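Local coordinates for general secretion pathway protein C (Vibrio cholerae, PDB 2I6V) that forms the PDZ domain, probably periplasmic, of EpsC, a type II secretion component probably required to export cholera toxin through the outer membrane, at residues 63-75 with 79-87. Residues are numbered along the deposited sequence; the frame is centred on the assembly and turned at random.
Sequences SMNEMTEMSLTVE and QQHDVYIQF
The ring of Phe87 has Met70 SD at its edge in a Met-aromatic contact, 4.7 Å from the sulfur to the ring centroid, while CG2 of Ile85 lies over one face near the rim. Met70 CG packs tightly, 3.2 Å from Phe87 CE1. A bend at chi3 (-39°) brings Met70 CE within reach of Phe87 CZ and Ile85 CD1. At the far end of the hairpin, CG2 of Val74 sits over one face of the His81 imidazole, 3.5 Å from CE1; His81 chi1 of 76° holds the ring between its backbone N and carbonyl carbon, alongside the valine. Between these rings Leu72 and Val83 continue the apolar face. Paired backbone bonds join Met70 with Ile85, Leu72 with Val83 and Val74 with His81, and Phe87 N to Thr68 O extends the ladder. The other face is polar. Thr73 OG1 donates to Asp82 OD1 (2.7 Å), meeting the carboxylate from 38° above its plane, and Gln80 NE2 makes a weak bond to Glu75 OE2. A water donates to both Glu69 OE1 and Gln86 OE1, bridging two acceptors 4.1 Å apart. Gln86 NE2 hydrogen-bonds to Phe87 OXT (3.1 Å) in the Gln86 amide plane. Strand 69-76 pairs on its other side with strand 42-46, and Tyr6 meets the Phe87 ring nearly at right angles. This C-terminal antiparallel hairpin of the PDZ domain is thus two-sided: apolar packing on the Met70 face, direct and water-mediated polar links on the Thr73 face, and the nearly straight bond from Gln86 may stabilise the terminal carboxylate.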
loop_
_atom_site.group_PDB
_atom_site.type_symbol
_atom_site.label_atom_id
_atom_site.label_comp_id
_atom_site.label_asym_id
_atom_site.label_seq_id
_atom_site.Cartn_x
_atom_site.Cartn_y
_atom_site.Cartn_z
ATOM N N SER A 63 -11.715 -9.952 -2.125
ATOM C CA SER A 63 -11.061 -11.237 -2.354
ATOM C C SER A 63 -9.936 -11.486 -1.358
ATOM O O SER A 63 -9.268 -12.520 -1.406
ATOM C CB SER A 63 -10.478 -11.284 -3.771
ATOM O OG SER A 63 -9.213 -10.629 -3.819
ATOM N N MET A 64 -9.718 -10.545 -0.453
ATOM C CA MET A 64 -8.481 -10.586 0.309
ATOM C C MET A 64 -8.393 -11.721 1.335
ATOM O O MET A 64 -7.298 -12.098 1.748
ATOM C CB MET A 64 -8.171 -9.235 0.932
ATOM C CG MET A 64 -6.722 -8.866 0.758
ATOM S SD MET A 64 -6.421 -7.196 1.303
ATOM C CE MET A 64 -6.791 -7.378 3.043
ATOM N N ASN A 65 -9.535 -12.282 1.719
ATOM C CA ASN A 65 -9.537 -13.445 2.600
ATOM C C ASN A 65 -8.946 -14.692 1.935
ATOM O O ASN A 65 -8.649 -15.682 2.612
ATOM C CB ASN A 65 -10.947 -13.746 3.101
ATOM C CG ASN A 65 -11.927 -13.960 1.974
ATOM O OD1 ASN A 65 -12.111 -13.091 1.118
ATOM N ND2 ASN A 65 -12.577 -15.119 1.969
ATOM N N GLU A 66 -8.791 -14.649 0.612
ATOM C CA GLU A 66 -8.179 -15.753 -0.125
ATOM C C GLU A 66 -6.721 -15.468 -0.453
ATOM O O GLU A 66 -6.043 -16.287 -1.071
ATOM C CB GLU A 66 -8.942 -16.051 -1.417
ATOM C CG GLU A 66 -10.159 -16.939 -1.238
ATOM C CD GLU A 66 -11.388 -16.169 -0.806
ATOM O OE1 GLU A 66 -11.505 -14.980 -1.173
ATOM O OE2 GLU A 66 -12.241 -16.757 -0.105
ATOM N N MET A 67 -6.247 -14.299 -0.047
ATOM C CA MET A 67 -4.879 -13.906 -0.346
ATOM C C MET A 67 -3.907 -14.364 0.725
ATOM O O MET A 67 -4.211 -14.301 1.916
ATOM C CB MET A 67 -4.782 -12.398 -0.478
ATOM C CG MET A 67 -5.581 -11.847 -1.619
ATOM S SD MET A 67 -4.719 -10.442 -2.315
ATOM C CE MET A 67 -3.543 -11.277 -3.371
ATOM N N THR A 68 -2.733 -14.812 0.297
ATOM C CA THR A 68 -1.679 -15.147 1.245
ATOM C C THR A 68 -0.530 -14.146 1.174
ATOM O O THR A 68 0.369 -14.167 2.009
ATOM C CB THR A 68 -1.122 -16.566 1.020
ATOM O OG1 THR A 68 -0.572 -16.667 -0.300
ATOM C CG2 THR A 68 -2.227 -17.608 1.197
ATOM N N GLU A 69 -0.560 -13.276 0.169
ATOM C CA GLU A 69 0.486 -12.274 0.007
ATOM C C GLU A 69 -0.018 -11.155 -0.884
ATOM O O GLU A 69 -0.972 -11.346 -1.640
ATOM C CB GLU A 69 1.741 -12.898 -0.611
ATOM C CG GLU A 69 1.491 -13.550 -1.967
ATOM C CD GLU A 69 2.657 -14.398 -2.461
ATOM O OE1 GLU A 69 3.594 -14.667 -1.680
ATOM O OE2 GLU A 69 2.630 -14.800 -3.644
ATOM N N MET A 70 0.627 -9.995 -0.791
ATOM C CA MET A 70 0.309 -8.840 -1.634
ATOM C C MET A 70 1.595 -8.105 -1.970
ATOM O O MET A 70 2.569 -8.185 -1.225
ATOM C CB MET A 70 -0.585 -7.851 -0.894
ATOM C CG MET A 70 -1.899 -8.383 -0.420
ATOM S SD MET A 70 -2.916 -7.005 0.127
ATOM C CE MET A 70 -1.718 -5.964 0.944
ATOM N N SER A 71 1.600 -7.379 -3.083
ATOM C CA SER A 71 2.715 -6.479 -3.370
ATOM C C SER A 71 2.226 -5.047 -3.369
ATOM O O SER A 71 1.170 -4.738 -3.926
ATOM C CB SER A 71 3.342 -6.787 -4.722
ATOM O OG SER A 71 2.517 -6.285 -5.754
ATOM N N LEU A 72 3.000 -4.172 -2.747
ATOM C CA LEU A 72 2.695 -2.753 -2.732
ATOM C C LEU A 72 3.813 -2.059 -3.494
ATOM O O LEU A 72 4.982 -2.198 -3.142
ATOM C CB LEU A 72 2.661 -2.266 -1.287
ATOM C CG LEU A 72 2.243 -0.837 -0.964
ATOM C CD1 LEU A 72 0.778 -0.584 -1.318
ATOM C CD2 LEU A 72 2.477 -0.594 0.519
ATOM N N THR A 73 3.461 -1.330 -4.551
ATOM C CA THR A 73 4.459 -0.595 -5.308
ATOM C C THR A 73 4.576 0.780 -4.679
ATOM O O THR A 73 3.576 1.487 -4.548
ATOM C CB THR A 73 4.058 -0.439 -6.790
ATOM O OG1 THR A 73 3.881 -1.734 -7.383
ATOM C CG2 THR A 73 5.144 0.322 -7.559
ATOM N N VAL A 74 5.787 1.160 -4.287
ATOM C CA VAL A 74 5.979 2.499 -3.709
ATOM C C VAL A 74 6.994 3.314 -4.496
ATOM O O VAL A 74 7.849 2.754 -5.183
ATOM C CB VAL A 74 6.420 2.443 -2.234
ATOM C CG1 VAL A 74 5.400 1.661 -1.399
ATOM C CG2 VAL A 74 7.822 1.836 -2.111
ATOM N N GLU A 75 6.892 4.634 -4.378
ATOM C CA GLU A 75 7.848 5.548 -4.987
ATOM C C GLU A 75 8.645 6.217 -3.872
ATOM O O GLU A 75 8.068 6.728 -2.908
ATOM C CB GLU A 75 7.111 6.597 -5.810
ATOM C CG GLU A 75 7.965 7.326 -6.826
ATOM C CD GLU A 75 7.112 7.967 -7.904
ATOM O OE1 GLU A 75 6.373 8.919 -7.581
ATOM O OE2 GLU A 75 7.155 7.502 -9.068
ATOM N N GLN A 79 12.054 6.884 -7.599
ATOM C CA GLN A 79 12.142 5.545 -8.173
ATOM C C GLN A 79 11.092 4.642 -7.557
ATOM O O GLN A 79 10.746 4.806 -6.394
ATOM C CB GLN A 79 13.521 4.944 -7.920
ATOM C CG GLN A 79 14.643 5.606 -8.696
ATOM C CD GLN A 79 15.940 4.834 -8.582
ATOM O OE1 GLN A 79 16.431 4.573 -7.478
ATOM N NE2 GLN A 79 16.505 4.457 -9.724
ATOM N N GLN A 80 10.601 3.686 -8.334
ATOM C CA GLN A 80 9.609 2.742 -7.817
ATOM C C GLN A 80 10.207 1.376 -7.499
ATOM O O GLN A 80 11.122 0.903 -8.182
ATOM C CB GLN A 80 8.441 2.602 -8.791
ATOM C CG GLN A 80 7.563 3.856 -8.875
ATOM C CD GLN A 80 6.339 3.666 -9.750
ATOM O OE1 GLN A 80 6.105 2.582 -10.279
ATOM N NE2 GLN A 80 5.546 4.723 -9.900
ATOM N N HIS A 81 9.695 0.750 -6.447
ATOM C CA HIS A 81 9.976 -0.657 -6.227
ATOM C C HIS A 81 8.809 -1.331 -5.525
ATOM O O HIS A 81 7.914 -0.664 -4.996
ATOM C CB HIS A 81 11.266 -0.858 -5.437
ATOM C CG HIS A 81 11.130 -0.572 -3.975
ATOM N ND1 HIS A 81 11.251 0.695 -3.451
ATOM C CD2 HIS A 81 10.907 -1.395 -2.923
ATOM C CE1 HIS A 81 11.097 0.644 -2.139
ATOM N NE2 HIS A 81 10.887 -0.614 -1.794
ATOM N N ASP A 82 8.830 -2.660 -5.527
ATOM C CA ASP A 82 7.741 -3.428 -4.948
ATOM C C ASP A 82 8.110 -3.931 -3.563
ATOM O O ASP A 82 9.226 -4.422 -3.339
ATOM C CB ASP A 82 7.380 -4.604 -5.853
ATOM C CG ASP A 82 6.615 -4.167 -7.087
ATOM O OD1 ASP A 82 6.246 -2.973 -7.167
ATOM O OD2 ASP A 82 6.387 -5.012 -7.977
ATOM N N VAL A 83 7.162 -3.775 -2.645
ATOM C CA VAL A 83 7.277 -4.243 -1.281
ATOM C C VAL A 83 6.406 -5.483 -1.168
ATOM O O VAL A 83 5.251 -5.491 -1.593
ATOM C CB VAL A 83 6.781 -3.159 -0.317
ATOM C CG1 VAL A 83 6.645 -3.705 1.081
ATOM C CG2 VAL A 83 7.738 -1.958 -0.349
ATOM N N TYR A 84 6.979 -6.547 -0.626
ATOM C CA TYR A 84 6.269 -7.803 -0.545
ATOM C C TYR A 84 5.714 -8.030 0.850
ATOM O O TYR A 84 6.454 -8.107 1.833
ATOM C CB TYR A 84 7.172 -8.941 -1.006
ATOM C CG TYR A 84 7.696 -8.685 -2.400
ATOM C CD1 TYR A 84 6.868 -8.840 -3.507
ATOM C CD2 TYR A 84 9.001 -8.255 -2.609
ATOM C CE1 TYR A 84 7.331 -8.593 -4.787
ATOM C CE2 TYR A 84 9.476 -8.006 -3.887
ATOM C CZ TYR A 84 8.635 -8.177 -4.972
ATOM O OH TYR A 84 9.097 -7.934 -6.244
ATOM N N ILE A 85 4.392 -8.085 0.919
ATOM C CA ILE A 85 3.684 -8.313 2.158
ATOM C C ILE A 85 3.275 -9.785 2.262
ATOM O O ILE A 85 2.588 -10.310 1.386
ATOM C CB ILE A 85 2.450 -7.381 2.235
ATOM C CG1 ILE A 85 2.897 -5.946 2.544
ATOM C CG2 ILE A 85 1.446 -7.875 3.270
ATOM C CD1 ILE A 85 1.818 -4.904 2.301
ATOM N N GLN A 86 3.722 -10.447 3.325
ATOM C CA GLN A 86 3.415 -11.851 3.557
ATOM C C GLN A 86 2.313 -11.939 4.605
ATOM O O GLN A 86 2.484 -11.432 5.707
ATOM C CB GLN A 86 4.655 -12.568 4.095
ATOM C CG GLN A 86 4.434 -14.036 4.381
ATOM C CD GLN A 86 4.134 -14.810 3.105
ATOM O OE1 GLN A 86 4.987 -14.912 2.212
ATOM N NE2 GLN A 86 2.925 -15.342 3.009
ATOM N N PHE A 87 1.188 -12.564 4.258
ATOM C CA PHE A 87 0.102 -12.760 5.213
ATOM C C PHE A 87 0.242 -14.140 5.847
ATOM O O PHE A 87 -0.466 -14.484 6.795
ATOM C CB PHE A 87 -1.270 -12.660 4.532
ATOM C CG PHE A 87 -1.654 -11.259 4.111
ATOM C CD1 PHE A 87 -2.171 -11.019 2.845
ATOM C CD2 PHE A 87 -1.505 -10.192 4.984
ATOM C CE1 PHE A 87 -2.533 -9.729 2.457
ATOM C CE2 PHE A 87 -1.870 -8.899 4.603
ATOM C CZ PHE A 87 -2.380 -8.674 3.337
ATOM O OXT PHE A 87 1.071 -14.941 5.418
HETATM O O HOH W 1 2.248 -16.641 0.399
HETATM O O HOH W 2 5.332 -13.462 -0.170
#